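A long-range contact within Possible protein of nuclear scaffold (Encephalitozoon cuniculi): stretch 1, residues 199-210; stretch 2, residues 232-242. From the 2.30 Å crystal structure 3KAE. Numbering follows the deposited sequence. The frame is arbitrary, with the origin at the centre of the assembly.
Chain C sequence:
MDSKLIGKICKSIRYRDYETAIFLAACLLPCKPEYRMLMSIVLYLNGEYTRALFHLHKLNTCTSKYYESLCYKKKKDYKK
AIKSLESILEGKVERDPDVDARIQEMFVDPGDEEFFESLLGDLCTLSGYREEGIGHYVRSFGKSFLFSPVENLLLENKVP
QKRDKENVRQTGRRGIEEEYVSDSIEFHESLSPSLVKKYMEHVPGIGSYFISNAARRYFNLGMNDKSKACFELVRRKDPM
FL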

ATOM      1  N   TYR C 199     -16.465  22.656  14.951  1.00 83.82           N
ATOM      2  CA  TYR C 199     -15.552  21.891  14.101  1.00 69.65           C
ATOM      3  C   TYR C 199     -14.465  22.757  13.466  1.00 72.46           C
ATOM      4  O   TYR C 199     -13.524  22.245  12.872  1.00 63.95           O
ATOM      5  CB  TYR C 199     -16.335  21.153  13.016  1.00 59.12           C
ATOM      6  CG  TYR C 199     -17.009  19.895  13.517  1.00 69.41           C
ATOM      7  CD1 TYR C 199     -16.355  18.671  13.458  1.00 62.11           C
ATOM      8  CD2 TYR C 199     -18.292  19.929  14.055  1.00 70.29           C
ATOM      9  CE1 TYR C 199     -16.954  17.517  13.918  1.00 59.46           C
ATOM     10  CE2 TYR C 199     -18.905  18.771  14.522  1.00 58.16           C
ATOM     11  CZ  TYR C 199     -18.215  17.558  14.443  1.00 54.78           C
ATOM     12  OH  TYR C 199     -18.770  16.379  14.890  1.00 50.18           O
ATOM     13  N   MET C 200     -14.606  24.070  13.604  1.00 76.51           N
ATOM     14  CA  MET C 200     -13.656  25.024  13.051  1.00 72.17           C
ATOM     15  C   MET C 200     -12.309  24.875  13.774  1.00 74.25           C
ATOM     16  O   MET C 200     -11.243  25.109  13.194  1.00 56.84           O
ATOM     17  CB  MET C 200     -14.226  26.440  13.211  1.00 80.68           C
ATOM     18  CG  MET C 200     -13.661  27.504  12.285  1.00 90.54           C
ATOM     19  SD  MET C 200     -14.512  29.096  12.523  1.00105.49           S
ATOM     20  CE  MET C 200     -15.861  28.955  11.348  1.00 80.24           C
ATOM     21  N   GLU C 201     -12.369  24.458  15.039  1.00 82.71           N
ATOM     22  CA  GLU C 201     -11.178  24.326  15.876  1.00 84.26           C
ATOM     23  C   GLU C 201     -10.343  23.096  15.531  1.00 86.38           C
ATOM     24  O   GLU C 201      -9.186  22.997  15.941  1.00 95.07           O
ATOM     25  CB  GLU C 201     -11.553  24.305  17.365  1.00 80.53           C
ATOM     26  N   HIS C 202     -10.923  22.161  14.782  1.00 80.87           N
ATOM     27  CA  HIS C 202     -10.217  20.930  14.420  1.00 69.66           C
ATOM     28  C   HIS C 202      -9.908  20.857  12.930  1.00 62.09           C
ATOM     29  O   HIS C 202     -10.265  19.891  12.255  1.00 57.81           O
ATOM     30  CB  HIS C 202     -11.003  19.697  14.870  1.00 70.71           C
ATOM     31  CG  HIS C 202     -11.429  19.751  16.306  1.00 82.75           C
ATOM     32  ND1 HIS C 202     -10.589  19.421  17.342  1.00 88.84           N
ATOM     33  CD2 HIS C 202     -12.606  20.111  16.869  1.00 92.57           C
ATOM     34  CE1 HIS C 202     -11.231  19.565  18.489  1.00 95.30           C
ATOM     35  NE2 HIS C 202     -12.454  19.982  18.231  1.00 91.40           N
ATOM     36  N   VAL C 203      -9.232  21.891  12.440  1.00 71.96           N
ATOM     37  CA  VAL C 203      -8.754  21.964  11.066  1.00 59.52           C
ATOM     38  C   VAL C 203      -7.296  22.367  11.111  1.00 73.61           C
ATOM     39  O   VAL C 203      -6.981  23.478  11.540  1.00 93.35           O
ATOM     40  CB  VAL C 203      -9.517  23.056  10.290  1.00 64.77           C
ATOM     41  CG1 VAL C 203      -9.068  23.123   8.828  1.00 58.60           C
ATOM     42  CG2 VAL C 203     -11.016  22.829  10.397  1.00 49.98           C
ATOM     43  N   PRO C 204      -6.392  21.476  10.669  1.00 84.85           N
ATOM     44  CA  PRO C 204      -6.661  20.152  10.083  1.00 72.13           C
ATOM     45  C   PRO C 204      -7.179  19.113  11.075  1.00 63.29           C
ATOM     46  O   PRO C 204      -6.903  19.193  12.278  1.00 71.71           O
ATOM     47  CB  PRO C 204      -5.290  19.712   9.565  1.00 75.83           C
ATOM     48  CG  PRO C 204      -4.465  20.964   9.519  1.00 72.95           C
ATOM     49  CD  PRO C 204      -4.956  21.793  10.651  1.00 68.30           C
ATOM     50  N   GLY C 205      -7.927  18.143  10.553  1.00 50.70           N
ATOM     51  CA  GLY C 205      -8.509  17.084  11.361  1.00 47.26           C
ATOM     52  C   GLY C 205      -9.954  16.813  10.961  1.00 61.41           C
ATOM     53  O   GLY C 205     -10.336  17.091   9.828  1.00 47.54           O
ATOM     54  N   ILE C 206     -10.757  16.294  11.890  1.00 64.10           N
ATOM     55  CA  ILE C 206     -12.156  15.986  11.615  1.00 58.06           C
ATOM     56  C   ILE C 206     -12.899  17.227  11.100  1.00 67.95           C
ATOM     57  O   ILE C 206     -13.840  17.125  10.295  1.00 55.89           O
ATOM     58  CB  ILE C 206     -12.858  15.425  12.874  1.00 56.95           C
ATOM     59  CG1 ILE C 206     -14.213  14.823  12.514  1.00 56.85           C
ATOM     60  CG2 ILE C 206     -12.986  16.507  13.965  1.00 52.08           C
ATOM     61  CD1 ILE C 206     -14.881  14.092  13.665  1.00 63.63           C
ATOM     62  N   GLY C 207     -12.463  18.400  11.551  1.00 58.92           N
ATOM     63  CA  GLY C 207     -13.113  19.633  11.148  1.00 67.83           C
ATOM     64  C   GLY C 207     -13.020  19.869   9.654  1.00 63.43           C
ATOM     65  O   GLY C 207     -13.921  20.452   9.041  1.00 66.72           O
ATOM     66  N   SER C 208     -11.921  19.422   9.068  1.00 43.41           N
ATOM     67  CA  SER C 208     -11.681  19.593   7.635  1.00 57.79           C
ATOM     68  C   SER C 208     -12.800  18.942   6.825  1.00 50.47           C
ATOM     69  O   SER C 208     -13.260  19.480   5.819  1.00 45.96           O
ATOM     70  CB  SER C 208     -10.321  18.990   7.240  1.00 58.50           C
ATOM     71  OG  SER C 208      -9.328  19.306   8.205  1.00 55.65           O
ATOM     72  N   TYR C 209     -13.242  17.777   7.271  1.00 44.00           N
ATOM     73  CA  TYR C 209     -14.361  17.102   6.625  1.00 52.76           C
ATOM     74  C   TYR C 209     -15.669  17.850   6.885  1.00 42.22           C
ATOM     75  O   TYR C 209     -16.396  18.166   5.957  1.00 51.86           O
ATOM     76  CB  TYR C 209     -14.480  15.660   7.132  1.00 51.15           C
ATOM     77  CG  TYR C 209     -13.275  14.803   6.857  1.00 54.43           C
ATOM     78  CD1 TYR C 209     -13.186  14.061   5.684  1.00 60.54           C
ATOM     79  CD2 TYR C 209     -12.227  14.727   7.769  1.00 48.87           C
ATOM     80  CE1 TYR C 209     -12.088  13.265   5.418  1.00 64.69           C
ATOM     81  CE2 TYR C 209     -11.120  13.936   7.521  1.00 63.78           C
ATOM     82  CZ  TYR C 209     -11.050  13.195   6.336  1.00 77.55           C
ATOM     83  OH  TYR C 209      -9.946  12.392   6.050  1.00 65.57           O
ATOM     84  N   PHE C 210     -15.957  18.135   8.149  1.00 50.16           N
ATOM     85  CA  PHE C 210     -17.226  18.797   8.500  1.00 54.67           C
ATOM     86  C   PHE C 210     -17.405  20.145   7.793  1.00 46.54           C
ATOM     87  O   PHE C 210     -18.376  20.362   7.083  1.00 50.10           O
ATOM     88  CB  PHE C 210     -17.363  18.963  10.008  1.00 55.88           C
ATOM     89  CG  PHE C 210     -18.752  19.361  10.446  1.00 52.95           C
ATOM     90  CD1 PHE C 210     -19.699  18.391  10.728  1.00 61.30           C
ATOM     91  CD2 PHE C 210     -19.111  20.698  10.543  1.00 65.87           C
ATOM     92  CE1 PHE C 210     -20.974  18.735  11.114  1.00 52.65           C
ATOM     93  CE2 PHE C 210     -20.375  21.062  10.936  1.00 60.03           C
ATOM     94  CZ  PHE C 210     -21.313  20.077  11.224  1.00 69.82           C
TER
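Stretch 2 232-242: ELVRRKDPMFL

Stretch 2 enters as the last turns of a helix, 232-237, that begins earlier in the chain. Asp238 is the first residue after it to leave helical phi/psi. Residues 239-241 return to helical angles but lack the regular bonds. The CA register does not run steadily along stretch 1. Leu233 lies nearest Met200, Lys237 nearest Val203 and Asp238 nearest Pro204, so this part runs in the same order in both stretches. Val234 pairs instead with Ser208, in the helical part of stretch 1. The two stretches together bury 500 Å².

Glu232 makes no contact, and its side chain is modelled only to CB. Leu233 points toward stretch 1. Its CD2 lies 3.6 Å from CG of Met200, an apolar contact at one end of the interface. Val234 is turned sideways and packs loosely, with its CG2 4.3 Å from the backbone O of Ser208. Its CA also lies 4.4 Å from CG1 of Val203. Arg235 and Arg236 do not touch stretch 1.

Lys237 points toward stretch 1, and its side chain is extended beyond an m chi1. Its CB is 3.6 Å from CG1 of Val203, while its NZ reaches back to within 4.0 Å of the backbone O of Met200. Its own backbone O lies 3.1 Å from CG of Pro204, a close approach to the proline ring.

Asp238 also points toward stretch 1. Its OD1 is 3.1 Å from OG of Ser208, within hydrogen-bonding reach; the hydroxyl has a second possible acceptor in O of Gly205, 2.9 Å from OG, and the geometry does not choose between them. The same Asp238 OD1 lies 3.6 Å from CB of Pro204, and Asp238 CB is 4.1 Å from CG1 of Val203.

Pro239 and Met240 are out of reach. The chain then turns back, with Phe241 N bonded to Asp238 O at 3.0 Å, and Phe241 points toward stretch 1. CB of Ser208 lies over one face of its ring, 3.8 Å from the Phe241 ring centroid, in a CH-pi contact. The ring edge meets the face of Tyr209. Those planes stand at 90°, with the centroids of the Phe241 and Tyr209 rings 5.0 Å apart and Phe241 CE1 3.7 Å from Tyr209 CE1. Tyr209 CB points away, but the end of its side chain comes nearer and makes this contact possible. Leu242, the last residue, makes no contact.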

ATOM      1  N   GLU C 232     -12.694  28.617   1.943  1.00 88.85           N
ATOM      2  CA  GLU C 232     -11.503  29.427   2.175  1.00 86.41           C
ATOM      3  C   GLU C 232     -10.796  29.042   3.474  1.00 76.78           C
ATOM      4  O   GLU C 232      -9.572  28.937   3.505  1.00 87.14           O
ATOM      5  CB  GLU C 232     -11.860  30.921   2.171  1.00 73.76           C
ATOM      6  N   LEU C 233     -11.563  28.821   4.542  1.00 77.77           N
ATOM      7  CA  LEU C 233     -10.985  28.391   5.815  1.00 74.36           C
ATOM      8  C   LEU C 233     -10.106  27.155   5.642  1.00 75.92           C
ATOM      9  O   LEU C 233      -8.921  27.173   5.985  1.00 98.54           O
ATOM     10  CB  LEU C 233     -12.076  28.110   6.856  1.00 71.32           C
ATOM     11  CG  LEU C 233     -11.637  27.168   7.987  1.00 84.73           C
ATOM     12  CD1 LEU C 233     -10.545  27.803   8.823  1.00 96.71           C
ATOM     13  CD2 LEU C 233     -12.799  26.767   8.864  1.00 89.66           C
ATOM     14  N   VAL C 234     -10.692  26.085   5.104  1.00 64.06           N
ATOM     15  CA  VAL C 234      -9.954  24.841   4.869  1.00 73.17           C
ATOM     16  C   VAL C 234      -8.790  25.026   3.888  1.00 65.72           C
ATOM     17  O   VAL C 234      -7.714  24.479   4.094  1.00 62.08           O
ATOM     18  CB  VAL C 234     -10.897  23.713   4.382  1.00 72.55           C
ATOM     19  CG1 VAL C 234     -10.131  22.381   4.232  1.00 51.10           C
ATOM     20  CG2 VAL C 234     -12.101  23.582   5.340  1.00 58.30           C
ATOM     21  N   ARG C 235      -9.003  25.809   2.831  1.00 71.54           N
ATOM     22  CA  ARG C 235      -7.936  26.085   1.864  1.00 84.56           C
ATOM     23  C   ARG C 235      -6.687  26.637   2.547  1.00 91.71           C
ATOM     24  O   ARG C 235      -5.575  26.401   2.089  1.00 93.89           O
ATOM     25  CB  ARG C 235      -8.393  27.073   0.782  1.00 75.95           C
ATOM     26  CG  ARG C 235      -9.484  26.580  -0.152  1.00 78.43           C
ATOM     27  N   ARG C 236      -6.873  27.375   3.641  1.00 91.07           N
ATOM     28  CA  ARG C 236      -5.743  27.978   4.347  1.00 89.42           C
ATOM     29  C   ARG C 236      -5.179  27.158   5.510  1.00 88.76           C
ATOM     30  O   ARG C 236      -3.966  27.027   5.636  1.00 90.64           O
ATOM     31  CB  ARG C 236      -6.055  29.411   4.801  1.00 92.49           C
ATOM     32  CG  ARG C 236      -7.387  29.628   5.472  1.00106.28           C
ATOM     33  CD  ARG C 236      -7.632  31.121   5.675  1.00105.01           C
ATOM     34  NE  ARG C 236      -8.642  31.347   6.703  1.00106.27           N
ATOM     35  CZ  ARG C 236      -9.808  31.943   6.496  1.00 93.76           C
ATOM     36  NH1 ARG C 236     -10.115  32.406   5.290  1.00 79.36           N
ATOM     37  NH2 ARG C 236     -10.661  32.087   7.504  1.00 94.63           N
ATOM     38  N   LYS C 237      -6.048  26.616   6.360  1.00 91.52           N
ATOM     39  CA  LYS C 237      -5.602  25.816   7.505  1.00 89.70           C
ATOM     40  C   LYS C 237      -5.274  24.371   7.120  1.00 82.65           C
ATOM     41  O   LYS C 237      -4.735  23.608   7.927  1.00 78.51           O
ATOM     42  CB  LYS C 237      -6.662  25.819   8.610  1.00 90.21           C
ATOM     43  CG  LYS C 237      -6.794  27.132   9.365  1.00 93.95           C
ATOM     44  CD  LYS C 237      -7.865  27.027  10.440  1.00100.35           C
ATOM     45  CE  LYS C 237      -8.044  28.343  11.169  1.00136.00           C
ATOM     46  NZ  LYS C 237      -9.326  28.399  11.927  1.00153.47           N
ATOM     47  N   ASP C 238      -5.615  24.000   5.889  1.00 76.54           N
ATOM     48  CA  ASP C 238      -5.408  22.643   5.412  1.00 64.21           C
ATOM     49  C   ASP C 238      -5.499  22.591   3.894  1.00 75.50           C
ATOM     50  O   ASP C 238      -6.349  21.896   3.347  1.00 66.40           O
ATOM     51  CB  ASP C 238      -6.440  21.704   6.031  1.00 52.67           C
ATOM     52  CG  ASP C 238      -6.056  20.249   5.873  1.00 68.92           C
ATOM     53  OD1 ASP C 238      -6.797  19.353   6.345  1.00 69.33           O
ATOM     54  OD2 ASP C 238      -5.000  20.015   5.262  1.00 63.64           O
ATOM     55  N   PRO C 239      -4.606  23.319   3.208  1.00 97.90           N
ATOM     56  CA  PRO C 239      -4.683  23.529   1.756  1.00 98.44           C
ATOM     57  C   PRO C 239      -4.634  22.225   0.981  1.00 95.83           C
ATOM     58  O   PRO C 239      -5.235  22.107  -0.090  1.00 90.47           O
ATOM     59  CB  PRO C 239      -3.418  24.342   1.448  1.00 93.89           C
ATOM     60  CG  PRO C 239      -2.934  24.848   2.766  1.00 94.15           C
ATOM     61  CD  PRO C 239      -3.348  23.836   3.770  1.00 95.52           C
ATOM     62  N   MET C 240      -3.906  21.257   1.520  1.00 85.38           N
ATOM     63  CA  MET C 240      -3.690  20.009   0.822  1.00 71.44           C
ATOM     64  C   MET C 240      -4.810  18.997   1.057  1.00 82.25           C
ATOM     65  O   MET C 240      -4.851  17.968   0.382  1.00 78.06           O
ATOM     66  CB  MET C 240      -2.328  19.438   1.209  1.00 88.74           C
ATOM     67  CG  MET C 240      -1.161  20.225   0.620  1.00 90.44           C
ATOM     68  SD  MET C 240       0.159  20.520   1.807  1.00231.53           S
ATOM     69  CE  MET C 240       0.263  18.918   2.588  1.00 44.81           C
ATOM     70  N   PHE C 241      -5.716  19.287   1.998  1.00 71.49           N
ATOM     71  CA  PHE C 241      -6.888  18.435   2.213  1.00 61.63           C
ATOM     72  C   PHE C 241      -7.731  18.435   0.945  1.00 63.11           C
ATOM     73  O   PHE C 241      -7.956  17.421   0.312  1.00 64.46           O
ATOM     74  CB  PHE C 241      -7.733  18.942   3.381  1.00 62.02           C
ATOM     75  CG  PHE C 241      -9.048  18.215   3.545  1.00 59.96           C
ATOM     76  CD1 PHE C 241      -9.141  17.099   4.364  1.00 60.07           C
ATOM     77  CD2 PHE C 241     -10.186  18.642   2.874  1.00 51.88           C
ATOM     78  CE1 PHE C 241     -10.353  16.426   4.516  1.00 64.59           C
ATOM     79  CE2 PHE C 241     -11.398  17.966   3.013  1.00 51.69           C
ATOM     80  CZ  PHE C 241     -11.490  16.871   3.841  1.00 47.27           C
ATOM     81  N   LEU C 242      -8.158  19.626   0.542  1.00 55.47           N
ATOM     82  CA  LEU C 242      -8.987  19.781  -0.657  1.00 86.02           C
ATOM     83  C   LEU C 242      -8.246  19.380  -1.933  1.00103.80           C
ATOM     84  O   LEU C 242      -7.116  19.813  -2.175  1.00106.59           O
ATOM     85  CB  LEU C 242      -9.506  21.219  -0.777  1.00 84.21           C
TER